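Local atomic coordinates of Nrps/pks (Streptomyces albus, PDB entry 4OPE), a protein that probably catalyses decarboxylative condensation of acyl units during oxazolomycin assembly, as a ketosynthase domain of an AT-less type I polyketide synthase. Residues P447-A455 with A541-V549. Residues are numbered along the deposited sequence; the frame is centred on the assembly and turned at random.
Sequences PPYVCALSA and APELAEAWV
Ala-541, in the first turn of helix 541-550, sets its methyl against Pro-448, just ahead of strand 449-455, with CB 4.0 Å from CG of Pro-448, and against the carbonyl carbon of Tyr-449 at the strand's start. The helix runs nearly parallel to the strand, their axes 16° apart. One turn on, Leu-544 and Ala-545 receive the two branches of Val-450: CG1 meets CB of Leu-544 at 4.2 Å, whereas CG2 lies over the helix backbone, 3.9 Å from CA of Ala-545. Trp-548 then reaches across, its CG anti to the backbone N (chi1 -178°), and the indole lies flat on Ala-452, whose CB sits 3.4 Å from the centroid of the five-membered ring in a CH-pi contact. At the ring edge, NE1 donates to O of Leu-453 at 3.0 Å, nearly straight at 163°, approaching from above the carbonyl plane. Arg-497 of neighbouring strand 496-502 adds a cation-pi contact. This three-stranded antiparallel sheet is separate from the large mixed sheet of the thiolase-type core; strand 449-455 falls in the ketoacyl-synthetase C-terminal extension. Methyls and Val-450 thus pack the helix's N-terminal end, while one directional bond satisfies the buried indole N-H and, lying near the ring plane, helps to fix the ring's rotation.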
loop_
_atom_site.group_PDB
_atom_site.type_symbol
_atom_site.label_atom_id
_atom_site.label_comp_id
_atom_site.label_asym_id
_atom_site.label_seq_id
_atom_site.Cartn_x
_atom_site.Cartn_y
_atom_site.Cartn_z
ATOM N N PRO A 447 24.985 -21.700 36.425
ATOM C CA PRO A 447 24.435 -22.990 36.086
ATOM C C PRO A 447 23.844 -23.730 37.285
ATOM O O PRO A 447 23.999 -23.322 38.414
ATOM C CB PRO A 447 25.649 -23.767 35.518
ATOM C CG PRO A 447 26.854 -23.025 35.975
ATOM C CD PRO A 447 26.402 -21.588 36.033
ATOM N N PRO A 448 23.138 -24.810 37.028
ATOM C CA PRO A 448 22.773 -25.233 35.695
ATOM C C PRO A 448 21.590 -24.415 35.132
ATOM O O PRO A 448 21.038 -23.491 35.792
ATOM C CB PRO A 448 22.413 -26.687 35.888
ATOM C CG PRO A 448 21.819 -26.708 37.264
ATOM C CD PRO A 448 22.651 -25.729 38.056
ATOM N N TYR A 449 21.276 -24.713 33.879
ATOM C CA TYR A 449 20.309 -23.980 33.168
ATOM C C TYR A 449 19.426 -25.021 32.566
ATOM O O TYR A 449 19.821 -26.188 32.443
ATOM C CB TYR A 449 20.940 -23.141 32.065
ATOM C CG TYR A 449 22.032 -22.186 32.487
ATOM C CD1 TYR A 449 21.752 -21.003 33.141
ATOM C CD2 TYR A 449 23.367 -22.441 32.152
ATOM C CE1 TYR A 449 22.777 -20.131 33.500
ATOM C CE2 TYR A 449 24.392 -21.563 32.505
ATOM C CZ TYR A 449 24.088 -20.425 33.193
ATOM O OH TYR A 449 25.112 -19.569 33.541
ATOM N N VAL A 450 18.224 -24.590 32.192
ATOM C CA VAL A 450 17.318 -25.472 31.479
ATOM C C VAL A 450 17.248 -25.018 30.056
ATOM O O VAL A 450 17.132 -23.822 29.805
ATOM C CB VAL A 450 15.904 -25.474 32.073
ATOM C CG1 VAL A 450 15.307 -24.084 32.076
ATOM C CG2 VAL A 450 15.019 -26.439 31.308
ATOM N N CYS A 451 17.359 -25.969 29.140
ATOM C CA CYS A 451 17.113 -25.728 27.751
ATOM C C CYS A 451 15.764 -26.300 27.439
ATOM O O CYS A 451 15.560 -27.504 27.491
ATOM C CB CYS A 451 18.129 -26.445 26.882
ATOM S SG CYS A 451 17.652 -26.658 25.135
ATOM N N ALA A 452 14.837 -25.452 27.060
ATOM C CA ALA A 452 13.485 -25.927 26.870
ATOM C C ALA A 452 13.053 -25.702 25.402
ATOM O O ALA A 452 13.059 -24.579 24.921
ATOM C CB ALA A 452 12.587 -25.195 27.851
ATOM N N LEU A 453 12.702 -26.777 24.712
ATOM C CA LEU A 453 12.355 -26.735 23.298
ATOM C C LEU A 453 10.964 -27.270 23.137
ATOM O O LEU A 453 10.551 -28.134 23.910
ATOM C CB LEU A 453 13.253 -27.636 22.481
ATOM C CG LEU A 453 14.746 -27.350 22.452
ATOM C CD1 LEU A 453 15.451 -28.312 21.501
ATOM C CD2 LEU A 453 14.989 -25.959 21.950
ATOM N N SER A 454 10.239 -26.770 22.132
ATOM C CA SER A 454 8.973 -27.357 21.770
ATOM C C SER A 454 8.737 -27.235 20.304
ATOM O O SER A 454 9.362 -26.431 19.626
ATOM C CB SER A 454 7.793 -26.731 22.536
ATOM O OG SER A 454 7.645 -25.341 22.298
ATOM N N ALA A 455 7.810 -28.034 19.820
ATOM C CA ALA A 455 7.446 -27.994 18.456
ATOM C C ALA A 455 6.017 -28.513 18.334
ATOM O O ALA A 455 5.458 -29.079 19.274
ATOM C CB ALA A 455 8.415 -28.824 17.634
ATOM N N ALA A 541 16.819 -25.873 38.069
ATOM C CA ALA A 541 16.685 -26.267 36.681
ATOM C C ALA A 541 15.973 -27.622 36.499
ATOM O O ALA A 541 15.091 -27.740 35.673
ATOM C CB ALA A 541 18.070 -26.255 36.023
ATOM N N PRO A 542 16.359 -28.653 37.271
ATOM C CA PRO A 542 15.640 -29.944 37.183
ATOM C C PRO A 542 14.138 -29.790 37.401
ATOM O O PRO A 542 13.319 -30.444 36.735
ATOM C CB PRO A 542 16.225 -30.768 38.325
ATOM C CG PRO A 542 17.472 -30.075 38.741
ATOM C CD PRO A 542 17.370 -28.637 38.337
ATOM N N GLU A 543 13.782 -28.924 38.339
ATOM C CA GLU A 543 12.374 -28.636 38.614
ATOM C C GLU A 543 11.714 -27.962 37.452
ATOM O O GLU A 543 10.589 -28.283 37.122
ATOM C CB GLU A 543 12.222 -27.758 39.873
ATOM C CG GLU A 543 12.565 -28.483 41.152
ATOM C CD GLU A 543 12.419 -27.596 42.370
ATOM O OE1 GLU A 543 13.339 -26.764 42.607
ATOM O OE2 GLU A 543 11.405 -27.782 43.121
ATOM N N LEU A 544 12.433 -27.029 36.854
ATOM C CA LEU A 544 11.990 -26.306 35.657
ATOM C C LEU A 544 11.876 -27.216 34.472
ATOM O O LEU A 544 10.851 -27.233 33.789
ATOM C CB LEU A 544 12.940 -25.152 35.331
ATOM C CG LEU A 544 13.034 -24.082 36.452
ATOM C CD1 LEU A 544 13.922 -22.914 36.051
ATOM C CD2 LEU A 544 11.661 -23.584 36.838
ATOM N N ALA A 545 12.919 -27.991 34.250
ATOM C CA ALA A 545 12.897 -29.022 33.243
ATOM C C ALA A 545 11.695 -29.923 33.370
ATOM O O ALA A 545 11.008 -30.170 32.417
ATOM C CB ALA A 545 14.165 -29.842 33.336
ATOM N N GLU A 546 11.425 -30.438 34.546
ATOM C CA GLU A 546 10.308 -31.397 34.680
ATOM C C GLU A 546 8.933 -30.755 34.396
ATOM O O GLU A 546 8.024 -31.388 33.874
ATOM C CB GLU A 546 10.345 -32.075 36.064
ATOM C CG GLU A 546 11.478 -33.117 36.225
ATOM C CD GLU A 546 11.600 -33.694 37.658
ATOM O OE1 GLU A 546 11.410 -32.931 38.639
ATOM O OE2 GLU A 546 11.883 -34.914 37.820
ATOM N N ALA A 547 8.789 -29.490 34.742
ATOM C CA ALA A 547 7.539 -28.791 34.560
ATOM C C ALA A 547 7.277 -28.518 33.096
ATOM O O ALA A 547 6.184 -28.690 32.634
ATOM C CB ALA A 547 7.567 -27.489 35.350
ATOM N N TRP A 548 8.312 -28.092 32.376
ATOM C CA TRP A 548 8.250 -27.870 30.966
ATOM C C TRP A 548 7.794 -29.085 30.211
ATOM O O TRP A 548 6.912 -29.002 29.356
ATOM C CB TRP A 548 9.624 -27.446 30.464
ATOM C CG TRP A 548 9.667 -27.149 28.995
ATOM C CD1 TRP A 548 10.271 -27.909 27.995
ATOM C CD2 TRP A 548 9.072 -26.050 28.362
ATOM N NE1 TRP A 548 10.073 -27.310 26.791
ATOM C CE2 TRP A 548 9.340 -26.164 26.991
ATOM C CE3 TRP A 548 8.338 -24.968 28.822
ATOM C CZ2 TRP A 548 8.895 -25.227 26.072
ATOM C CZ3 TRP A 548 7.881 -24.026 27.909
ATOM C CH2 TRP A 548 8.162 -24.165 26.550
ATOM N N VAL A 549 8.407 -30.218 30.493
ATOM C CA VAL A 549 7.985 -31.480 29.886
ATOM C C VAL A 549 6.537 -31.894 30.212
ATOM O O VAL A 549 5.845 -32.454 29.341
ATOM C CB VAL A 549 9.010 -32.585 30.208
ATOM C CG1 VAL A 549 8.528 -33.946 29.769
ATOM C CG2 VAL A 549 10.310 -32.234 29.482
#